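PDB 5LW6: Ddb_g0293866 from Dictyostelium discoideum, which probably binds ADP-ribose through this macrodomain, one piece of a longer protein that may act as a sensor of DNA damage. Local coordinates for residues F66-I70 against D71-E75; M98-E101 against K102-S106; L154-T157 against P158-Q162; E173-T176 against K177-P181. All blocks are in the same frame, centred on the assembly; numbering follows the deposited sequence.

Contact 1. Residues F66-I70 against D71-E75; sequences FGFNI and DDATE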
loop_
_atom_site.group_PDB
_atom_site.type_symbol
_atom_site.label_atom_id
_atom_site.label_comp_id
_atom_site.label_asym_id
_atom_site.label_seq_id
_atom_site.Cartn_x
_atom_site.Cartn_y
_atom_site.Cartn_z
ATOM N N PHE A 66 0.343 -2.907 13.297
ATOM C CA PHE A 66 -0.991 -3.565 13.382
ATOM C C PHE A 66 -1.004 -5.001 13.851
ATOM O O PHE A 66 -2.072 -5.596 14.172
ATOM C CB PHE A 66 -1.724 -3.427 12.042
ATOM C CG PHE A 66 -2.318 -2.045 11.825
ATOM C CD1 PHE A 66 -1.993 -0.983 12.641
ATOM C CD2 PHE A 66 -3.155 -1.803 10.748
ATOM C CE1 PHE A 66 -2.508 0.298 12.411
ATOM C CE2 PHE A 66 -3.656 -0.519 10.486
ATOM C CZ PHE A 66 -3.330 0.547 11.319
ATOM N N GLY A 67 0.149 -5.621 13.831
ATOM C CA GLY A 67 0.258 -6.897 14.440
ATOM C C GLY A 67 -0.431 -8.053 13.771
ATOM O O GLY A 67 -0.698 -9.064 14.416
ATOM N N PHE A 68 -0.621 -8.009 12.455
ATOM C CA PHE A 68 -1.308 -9.089 11.799
ATOM C C PHE A 68 -0.378 -10.283 11.810
ATOM O O PHE A 68 0.824 -10.131 11.680
ATOM C CB PHE A 68 -1.647 -8.746 10.361
ATOM C CG PHE A 68 -2.791 -9.511 9.807
ATOM C CD1 PHE A 68 -2.608 -10.751 9.292
ATOM C CD2 PHE A 68 -4.093 -8.985 9.799
ATOM C CE1 PHE A 68 -3.694 -11.460 8.800
ATOM C CE2 PHE A 68 -5.149 -9.665 9.236
ATOM C CZ PHE A 68 -4.959 -10.914 8.742
ATOM N N ASN A 69 -0.938 -11.467 12.002
ATOM C CA ASN A 69 -0.160 -12.701 11.985
ATOM C C ASN A 69 0.676 -12.801 10.713
ATOM O O ASN A 69 0.163 -12.689 9.605
ATOM C CB ASN A 69 -1.100 -13.890 12.114
ATOM C CG ASN A 69 -0.397 -15.203 11.973
ATOM O OD1 ASN A 69 -0.180 -15.666 10.890
ATOM N ND2 ASN A 69 -0.046 -15.812 13.074
ATOM N N ILE A 70 1.978 -12.927 10.856
ATOM C CA ILE A 70 2.862 -12.792 9.704
ATOM C C ILE A 70 2.720 -13.978 8.736
ATOM O O ILE A 70 2.785 -13.772 7.524
ATOM C CB ILE A 70 4.299 -12.590 10.133
ATOM C CG1 ILE A 70 4.363 -11.201 10.805
ATOM C CG2 ILE A 70 5.280 -12.581 8.986
ATOM C CD1 ILE A 70 5.597 -11.073 11.621
ATOM N N ASP A 71 2.601 -15.208 9.257
ATOM C CA ASP A 71 2.367 -16.358 8.366
ATOM C C ASP A 71 1.150 -16.085 7.471
ATOM O O ASP A 71 1.206 -16.336 6.250
ATOM C CB ASP A 71 2.094 -17.615 9.194
ATOM C CG ASP A 71 3.336 -18.104 9.977
ATOM O OD1 ASP A 71 4.492 -17.852 9.475
ATOM O OD2 ASP A 71 3.166 -18.822 11.065
ATOM N N ASP A 72 0.053 -15.624 8.083
ATOM C CA ASP A 72 -1.202 -15.370 7.350
ATOM C C ASP A 72 -1.046 -14.192 6.365
ATOM O O ASP A 72 -1.448 -14.285 5.183
ATOM C CB ASP A 72 -2.366 -15.090 8.308
ATOM C CG ASP A 72 -2.780 -16.309 9.149
ATOM O OD1 ASP A 72 -2.476 -17.469 8.740
ATOM O OD2 ASP A 72 -3.459 -16.094 10.206
ATOM N N ALA A 73 -0.401 -13.126 6.820
ATOM C CA ALA A 73 -0.138 -11.938 5.969
ATOM C C ALA A 73 0.762 -12.266 4.805
ATOM O O ALA A 73 0.654 -11.706 3.738
ATOM C CB ALA A 73 0.478 -10.808 6.762
ATOM N N THR A 74 1.707 -13.134 5.008
ATOM C CA THR A 74 2.610 -13.510 3.918
ATOM C C THR A 74 1.875 -14.253 2.846
ATOM O O THR A 74 2.033 -13.973 1.667
ATOM C CB THR A 74 3.778 -14.365 4.460
ATOM O OG1 THR A 74 4.496 -13.582 5.422
ATOM C CG2 THR A 74 4.685 -14.877 3.309
ATOM N N GLU A 75 1.043 -15.221 3.236
ATOM C CA GLU A 75 0.323 -16.019 2.246
ATOM C C GLU A 75 -0.649 -15.120 1.456
ATOM O O GLU A 75 -0.780 -15.223 0.211
ATOM C CB GLU A 75 -0.421 -17.170 2.968
ATOM C CG GLU A 75 -1.888 -17.371 2.629
ATOM C CD GLU A 75 -2.549 -18.195 3.705
ATOM O OE1 GLU A 75 -1.889 -19.182 4.197
ATOM O OE2 GLU A 75 -3.707 -17.856 4.053
#
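The edge of the Phe68 ring meets the first turn of the helix: CE1 of Phe68 lies 3.9 Å from Asp72 CB, which sits near the ring plane, while the Ala73 methyl approaches obliquely beside CD1. Phe68 and Asp72 cross at about a right angle, with ring and carboxylate planes 73° apart. The second pair of flat groups, the Asn69 amide and the Asp72 carboxylate, is turned by 40°. Asn69 is the N-cap of the helix, and its amide oxygen, not the carboxylate, makes the bond. With Asn69 CG anti to the backbone N (chi1 174°), Asn69 OD1 swings toward the helix start and accepts Asp72 N at 2.8 Å, the donor lying in the carbonyl plane and the bond fairly straight. Asn69 OD1 also stands 3.4 Å from Asp72 OD2, two acceptors side by side, so the carboxylate lies beside the cap without bonding to it. With a lysine in its place the carboxylate is gone, and the positive end of the helix would probably be left without its opposing charge.

Behind the cap, Ala73 N donates to Asn69 O at 2.9 Å. Ile70 O takes two bonds from Thr74, from OG1 at 2.7 Å and from the backbone N at 2.8 Å; the two arrive from opposite faces of the carbonyl plane, and the OG1 bond orients the hydroxyl. The turn opens helix 70-87 after the loop that follows strand 55-59. Phe68 also packs on Ala237 and Leu241 of helix 237-253, and Thr74 on Leu109 and Phe113 of helix 107-116.

Contact 2. Residues M98-E101 against K102-S106; sequences MMVE and KSIYS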
loop_
_atom_site.group_PDB
_atom_site.type_symbol
_atom_site.label_atom_id
_atom_site.label_comp_id
_atom_site.label_asym_id
_atom_site.label_seq_id
_atom_site.Cartn_x
_atom_site.Cartn_y
_atom_site.Cartn_z
HETATM N N MSE A 98 7.507 -3.670 -2.508
HETATM C CA MSE A 98 6.877 -3.838 -1.214
HETATM C C MSE A 98 7.908 -3.544 -0.165
HETATM O O MSE A 98 8.965 -4.141 -0.081
HETATM C CB MSE A 98 6.288 -5.191 -0.995
HETATM C CG MSE A 98 5.541 -5.310 0.311
HETATM SE SE MSE A 98 4.659 -7.071 0.506
HETATM C CE MSE A 98 6.197 -7.932 0.999
HETATM N N MSE A 99 7.581 -2.646 0.733
HETATM C CA MSE A 99 8.505 -2.178 1.737
HETATM C C MSE A 99 8.275 -2.977 3.000
HETATM O O MSE A 99 7.206 -2.967 3.554
HETATM C CB MSE A 99 8.217 -0.681 2.027
HETATM C CG MSE A 99 8.395 0.118 0.720
HETATM SE SE MSE A 99 8.007 2.023 0.915
HETATM C CE MSE A 99 5.988 1.905 0.989
ATOM N N VAL A 100 9.292 -3.636 3.496
ATOM C CA VAL A 100 9.228 -4.490 4.663
ATOM C C VAL A 100 10.174 -3.967 5.766
ATOM O O VAL A 100 11.365 -3.719 5.523
ATOM C CB VAL A 100 9.565 -5.979 4.293
ATOM C CG1 VAL A 100 9.620 -6.849 5.521
ATOM C CG2 VAL A 100 8.642 -6.527 3.207
ATOM N N GLU A 101 9.663 -3.801 6.985
ATOM C CA GLU A 101 10.508 -3.301 8.053
ATOM C C GLU A 101 11.556 -4.356 8.425
ATOM O O GLU A 101 11.340 -5.577 8.308
ATOM C CB GLU A 101 9.663 -2.827 9.222
ATOM C CG GLU A 101 8.840 -1.576 8.873
ATOM C CD GLU A 101 7.907 -1.121 9.997
ATOM O OE1 GLU A 101 8.122 -1.556 11.159
ATOM O OE2 GLU A 101 6.912 -0.395 9.698
ATOM N N LYS A 102 12.735 -3.870 8.774
ATOM C CA LYS A 102 13.906 -4.760 9.042
ATOM C C LYS A 102 13.545 -5.862 9.994
ATOM O O LYS A 102 14.044 -7.003 9.894
ATOM C CB LYS A 102 14.999 -3.927 9.704
ATOM C CG LYS A 102 16.316 -4.664 9.899
ATOM C CD LYS A 102 17.403 -3.762 10.533
ATOM C CE LYS A 102 17.020 -3.287 11.937
ATOM N NZ LYS A 102 17.961 -2.270 12.512
ATOM N N SER A 103 12.789 -5.510 10.989
ATOM C CA SER A 103 12.443 -6.502 12.012
ATOM C C SER A 103 11.682 -7.693 11.470
ATOM O O SER A 103 11.746 -8.786 12.022
ATOM C CB SER A 103 11.734 -5.852 13.168
ATOM O OG SER A 103 10.401 -5.478 12.963
ATOM N N ILE A 104 10.906 -7.486 10.403
ATOM C CA ILE A 104 10.055 -8.531 9.814
ATOM C C ILE A 104 10.797 -9.245 8.662
ATOM O O ILE A 104 10.508 -10.395 8.377
ATOM C CB ILE A 104 8.773 -7.907 9.256
ATOM C CG1 ILE A 104 8.041 -7.025 10.287
ATOM C CG2 ILE A 104 7.852 -8.926 8.537
ATOM C CD1 ILE A 104 7.212 -7.732 11.284
ATOM N N TYR A 105 11.715 -8.533 7.997
ATOM C CA TYR A 105 12.497 -9.050 6.873
ATOM C C TYR A 105 13.410 -10.169 7.314
ATOM O O TYR A 105 14.071 -10.036 8.328
ATOM C CB TYR A 105 13.301 -7.918 6.270
ATOM C CG TYR A 105 13.950 -8.284 4.939
ATOM C CD1 TYR A 105 15.127 -9.083 4.893
ATOM C CD2 TYR A 105 13.387 -7.844 3.741
ATOM C CE1 TYR A 105 15.734 -9.396 3.680
ATOM C CE2 TYR A 105 14.017 -8.120 2.535
ATOM C CZ TYR A 105 15.174 -8.919 2.521
ATOM O OH TYR A 105 15.739 -9.210 1.312
ATOM N N SER A 106 13.346 -11.294 6.655
ATOM C CA SER A 106 14.211 -12.460 6.988
ATOM C C SER A 106 14.385 -13.314 5.772
ATOM O O SER A 106 13.601 -13.239 4.839
ATOM C CB SER A 106 13.592 -13.278 8.107
ATOM O OG SER A 106 12.461 -14.041 7.695
HETATM O O HOH W 1 9.895 -2.610 12.843
#
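Lys102 takes the chain from Glu101 out of the strand, and its extended start (CG anti to the backbone N, chi1 -174°) carries the amine away to a salt bridge with Glu131. Ser103 follows, and its OG is joined to the Glu101 carboxylate by a water, 2.9 Å from Ser103 OG and donating to Glu101 OE1 at 2.7 Å. At Ile104 the backbone turns back: Ile104 N donates to Glu101 O at 2.9 Å from well above the carbonyl plane, 49° out of it. Ile104 CB rests 4.0 Å from Val100 CG1. Tyr105 N reaches Glu101 O at 3.0 Å, nearly in line with the C=O bond, so one carbonyl holds two successive N-H groups and closes the turn. Val100 CG1 lies 3.9 Å from Tyr105 CB and meets the tyrosine ring at its edge, near the ring plane. Ser106 then caps the next helix through OG, which accepts from Leu109 N.

The turn thus leads from strand 95-101 into helix 107-116. Val100 and Tyr105 both pack on Ile127 of the neighbouring parallel strand 125-130, and Ile104 lies against Ile70 of helix 70-87.

Contact 3. Residues L154-T157 against P158-Q162; sequences LKKT and PQNKQ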
loop_
_atom_site.group_PDB
_atom_site.type_symbol
_atom_site.label_atom_id
_atom_site.label_comp_id
_atom_site.label_asym_id
_atom_site.label_seq_id
_atom_site.Cartn_x
_atom_site.Cartn_y
_atom_site.Cartn_z
ATOM N N LEU A 154 -8.433 8.810 8.508
ATOM C CA LEU A 154 -7.784 9.302 7.348
ATOM C C LEU A 154 -6.883 10.523 7.667
ATOM O O LEU A 154 -6.862 11.510 6.953
ATOM C CB LEU A 154 -8.778 9.608 6.240
ATOM C CG LEU A 154 -9.515 8.423 5.612
ATOM C CD1 LEU A 154 -10.311 8.931 4.441
ATOM C CD2 LEU A 154 -8.612 7.194 5.265
ATOM N N LYS A 155 -6.191 10.393 8.787
ATOM C CA LYS A 155 -5.338 11.448 9.352
ATOM C C LYS A 155 -3.940 10.899 9.628
ATOM O O LYS A 155 -3.688 9.677 9.725
ATOM C CB LYS A 155 -5.925 11.948 10.670
ATOM C CG LYS A 155 -7.150 12.795 10.412
ATOM C CD LYS A 155 -7.733 13.373 11.670
ATOM C CE LYS A 155 -9.083 14.021 11.355
ATOM N NZ LYS A 155 -10.143 12.999 11.037
ATOM N N LYS A 156 -3.063 11.824 9.863
ATOM C CA LYS A 156 -1.698 11.440 10.297
ATOM C C LYS A 156 -1.658 10.469 11.431
ATOM O O LYS A 156 -2.422 10.613 12.422
ATOM C CB LYS A 156 -0.971 12.699 10.687
ATOM C CG LYS A 156 0.445 12.408 11.116
ATOM C CD LYS A 156 1.136 13.720 11.450
ATOM C CE LYS A 156 1.175 13.903 12.944
ATOM N NZ LYS A 156 1.244 15.366 13.193
ATOM N N THR A 157 -0.831 9.426 11.317
ATOM C CA THR A 157 -0.615 8.539 12.449
ATOM C C THR A 157 0.835 8.653 12.889
ATOM O O THR A 157 1.630 9.181 12.111
ATOM C CB THR A 157 -0.890 7.048 12.111
ATOM O OG1 THR A 157 0.234 6.491 11.460
ATOM C CG2 THR A 157 -2.065 6.857 11.214
ATOM N N PRO A 158 1.194 8.131 14.091
ATOM C CA PRO A 158 2.595 8.206 14.462
ATOM C C PRO A 158 3.506 7.416 13.506
ATOM O O PRO A 158 4.711 7.735 13.363
ATOM C CB PRO A 158 2.614 7.599 15.861
ATOM C CG PRO A 158 1.253 7.786 16.362
ATOM C CD PRO A 158 0.379 7.535 15.180
ATOM N N GLN A 159 2.947 6.392 12.858
ATOM C CA GLN A 159 3.720 5.575 11.914
ATOM C C GLN A 159 3.944 6.180 10.537
ATOM O O GLN A 159 4.771 5.654 9.763
ATOM C CB GLN A 159 3.033 4.230 11.746
ATOM C CG GLN A 159 3.251 3.321 12.951
ATOM C CD GLN A 159 2.491 3.748 14.200
ATOM O OE1 GLN A 159 1.309 4.083 14.173
ATOM N NE2 GLN A 159 3.179 3.738 15.295
ATOM N N ASN A 160 3.173 7.196 10.190
ATOM C CA ASN A 160 3.393 7.916 8.905
ATOM C C ASN A 160 3.587 9.399 9.103
ATOM O O ASN A 160 3.433 10.185 8.209
ATOM C CB ASN A 160 2.310 7.579 7.881
ATOM C CG ASN A 160 0.934 8.001 8.303
ATOM O OD1 ASN A 160 0.764 8.820 9.210
ATOM N ND2 ASN A 160 -0.057 7.481 7.621
ATOM N N LYS A 161 4.043 9.755 10.286
ATOM C CA LYS A 161 4.392 11.134 10.590
ATOM C C LYS A 161 5.324 11.746 9.585
ATOM O O LYS A 161 5.128 12.860 9.129
ATOM C CB LYS A 161 5.025 11.130 12.012
ATOM C CG LYS A 161 5.533 12.484 12.504
ATOM C CD LYS A 161 6.097 12.292 13.913
ATOM C CE LYS A 161 6.346 13.628 14.658
ATOM N NZ LYS A 161 7.205 14.532 13.880
ATOM N N GLN A 162 6.326 10.989 9.174
ATOM C CA GLN A 162 7.401 11.565 8.283
ATOM C C GLN A 162 6.865 11.894 6.922
ATOM O O GLN A 162 7.096 12.960 6.405
ATOM C CB GLN A 162 8.575 10.614 8.183
ATOM C CG GLN A 162 9.672 11.008 7.257
ATOM C CD GLN A 162 10.350 12.304 7.685
ATOM O OE1 GLN A 162 10.699 12.504 8.854
ATOM N NE2 GLN A 162 10.470 13.217 6.749
HETATM O O HOH W 2 -2.931 8.430 7.440
#
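Asn160 reaches back to Thr157 through CG and OD1. From CB the chain places CG between the backbone N and the carbonyl carbon (chi1 63°), which folds the amide over the preceding turn; Asn160 CG lies 3.6 Å from Thr157 OG1. At the tip, Asn160 OD1 accepts Thr157 N at 2.7 Å in a nearly straight bond (166°), the donor tilted 21° from the carbonyl plane. The other branch, Asn160 ND2, donates to a water at 3.0 Å, and this water in turn donates to Lys155 O at 2.7 Å. The amide of this buried residue is thus gripped on both branches. Were the amide cut back to an alanine, Thr157 N would probably be left without its acceptor and the water without one of its partners.

The Thr157 and Asn160 side chains cross at about a right angle. Asn160 N donates to Thr157 O at 3.2 Å. Thr157 OG1, set between its backbone N and carbonyl carbon, takes weak bonds from Gln159 N and Asn160 N, at most a weak ST-turn-like arrangement. Beside them, Lys156 CG passes 4.1 Å from Asn160 OD1.

Asn160 stands just before helix 161-167, but its side chain makes no capping bond; beyond Thr157 and the water, it bonds weakly through ND2 to Thr148 OG1 of strand 145-149. The segment joins that strand to the helix; Lys156 N bonds to Glu173 on helix 169-179, and Gln159 O to Ser133 in a loop.

Contact 4. Residues E173-T176 against K177-P181; sequences EKVT and KNLYP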
loop_
_atom_site.group_PDB
_atom_site.type_symbol
_atom_site.label_atom_id
_atom_site.label_comp_id
_atom_site.label_asym_id
_atom_site.label_seq_id
_atom_site.Cartn_x
_atom_site.Cartn_y
_atom_site.Cartn_z
ATOM N N GLU A 173 -4.365 16.802 5.032
ATOM C CA GLU A 173 -5.552 16.358 5.766
ATOM C C GLU A 173 -6.821 17.047 5.288
ATOM O O GLU A 173 -7.869 16.418 5.212
ATOM C CB GLU A 173 -5.347 16.555 7.236
ATOM C CG GLU A 173 -4.377 15.535 7.836
ATOM C CD GLU A 173 -4.372 15.537 9.362
ATOM O OE1 GLU A 173 -5.003 16.467 9.982
ATOM O OE2 GLU A 173 -3.771 14.636 9.990
ATOM N N LYS A 174 -6.691 18.311 4.957
ATOM C CA LYS A 174 -7.747 19.086 4.353
ATOM C C LYS A 174 -8.164 18.586 2.977
ATOM O O LYS A 174 -9.341 18.405 2.740
ATOM C CB LYS A 174 -7.353 20.539 4.285
ATOM C CG LYS A 174 -8.465 21.463 3.813
ATOM C CD LYS A 174 -7.897 22.785 3.372
ATOM C CE LYS A 174 -7.929 23.746 4.534
ATOM N NZ LYS A 174 -7.221 24.997 4.155
ATOM N N VAL A 175 -7.192 18.341 2.097
ATOM C CA VAL A 175 -7.453 17.748 0.846
ATOM C C VAL A 175 -8.109 16.358 1.023
ATOM O O VAL A 175 -9.039 16.062 0.296
ATOM C CB VAL A 175 -6.174 17.610 0.009
ATOM C CG1 VAL A 175 -6.467 16.774 -1.187
ATOM C CG2 VAL A 175 -5.662 18.986 -0.422
ATOM N N THR A 176 -7.635 15.552 1.972
ATOM C CA THR A 176 -8.171 14.206 2.203
ATOM C C THR A 176 -9.663 14.272 2.584
ATOM O O THR A 176 -10.476 13.580 1.982
ATOM C CB THR A 176 -7.355 13.493 3.258
ATOM O OG1 THR A 176 -5.965 13.433 2.805
ATOM C CG2 THR A 176 -7.900 12.087 3.532
ATOM N N LYS A 177 -9.946 15.164 3.525
ATOM C CA LYS A 177 -11.324 15.389 4.068
ATOM C C LYS A 177 -12.260 15.921 2.947
ATOM O O LYS A 177 -13.418 15.572 2.872
ATOM C CB LYS A 177 -11.185 16.324 5.283
ATOM C CG LYS A 177 -12.288 16.468 6.369
ATOM C CD LYS A 177 -13.037 15.195 6.870
ATOM C CE LYS A 177 -14.485 15.509 7.293
ATOM N NZ LYS A 177 -15.178 16.525 6.418
ATOM N N ASN A 178 -11.750 16.727 2.050
ATOM C CA ASN A 178 -12.525 17.188 0.908
ATOM C C ASN A 178 -12.846 16.119 -0.053
ATOM O O ASN A 178 -13.965 16.021 -0.559
ATOM C CB ASN A 178 -11.858 18.369 0.218
ATOM C CG ASN A 178 -12.086 19.640 0.972
ATOM O OD1 ASN A 178 -13.105 19.795 1.683
ATOM N ND2 ASN A 178 -11.168 20.581 0.824
ATOM N N LEU A 179 -11.923 15.195 -0.227
ATOM C CA LEU A 179 -12.216 14.135 -1.132
ATOM C C LEU A 179 -13.102 12.997 -0.535
ATOM O O LEU A 179 -13.813 12.318 -1.285
ATOM C CB LEU A 179 -10.872 13.540 -1.670
ATOM C CG LEU A 179 -10.076 14.338 -2.702
ATOM C CD1 LEU A 179 -8.755 13.580 -2.908
ATOM C CD2 LEU A 179 -10.804 14.520 -4.029
ATOM N N TYR A 180 -12.952 12.746 0.758
ATOM C CA TYR A 180 -13.553 11.628 1.454
ATOM C C TYR A 180 -14.184 12.104 2.716
ATOM O O TYR A 180 -13.695 11.869 3.828
ATOM C CB TYR A 180 -12.470 10.576 1.778
ATOM C CG TYR A 180 -11.750 10.138 0.523
ATOM C CD1 TYR A 180 -12.415 9.438 -0.491
ATOM C CD2 TYR A 180 -10.406 10.426 0.355
ATOM C CE1 TYR A 180 -11.750 9.008 -1.658
ATOM C CE2 TYR A 180 -9.716 10.001 -0.826
ATOM C CZ TYR A 180 -10.410 9.335 -1.829
ATOM O OH TYR A 180 -9.799 8.939 -3.003
ATOM N N PRO A 181 -15.286 12.849 2.556
ATOM C CA PRO A 181 -15.821 13.539 3.700
ATOM C C PRO A 181 -16.401 12.589 4.741
ATOM O O PRO A 181 -16.547 12.968 5.891
ATOM C CB PRO A 181 -16.912 14.454 3.080
ATOM C CG PRO A 181 -17.145 13.954 1.722
ATOM C CD PRO A 181 -15.869 13.300 1.284
HETATM O O HOH W 3 -11.359 19.637 4.295
#
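Lys174 and Asn178 lie side by side and point the same way, one helical turn apart, with Lys174 CG 4.1 Å from Asn178 ND2. Asn178 CG sits anti to the carbonyl carbon (chi1 -78°), which turns the amide back over the preceding turn. A water donates to Lys174 O at 2.8 Å and, more weakly, to Asn178 OD1, linking the amide to the helix backbone. Lys174 O also accepts Asn178 N at 3.0 Å, so it carries two bonds.

On another flank, Val175 CG1 and Leu179 CD1 meet at 4.3 Å, a loose apolar pair; both residues also pack on Ile192 of strand 189-193. This is the C-terminal end of helix 169-179, which lies against the antiparallel edge strand of the macrodomain's mixed sheet. Successive i to i+4 bonds hold the turns, from Lys177 N to Glu173 O through to Tyr180 N, which donates to Thr176 O at 2.9 Å.

Tyr180, the first residue to leave helical geometry, bends its ring back beside the last turn. Tyr180 CD2 comes 3.5 Å from Thr176 O, obliquely to the ring, and Leu179 CB lies 3.7 Å above one face of the Tyr180 ring, offset toward the rim. The ring is fixed from outside as well: Tyr180 OH bonds to Pro191 O and the ring stands edge-to-face with Tyr190. Thr176 OG1 turns the other way along the helix, to Phe172 O.

Overall arrangement
Contacts 1 and 3 precede helices, contact 4 closes one, and contact 2 is the turn from a strand toward a helix. Contact 1 is partly buried, whereas contacts 2, 3 and 4 lie mostly at the surface. Contacts 1 and 2 stand on the same side of the chain's centre and touch through Ile70 and Ile104, joining the start of helix 70-87 to the exit of strand 95-101. Contacts 3 and 4 meet through a probable hydrogen bond and the packing of Leu154 on Tyr180, with contact 4 opposite the first pair. A side-chain amide oxygen accepts a backbone N-H in contacts 1 and 3, beside backbone carbonyls; in contacts 2 and 4 the carbonyls take all the direct bonds. Waters link polar groups in all but contact 1.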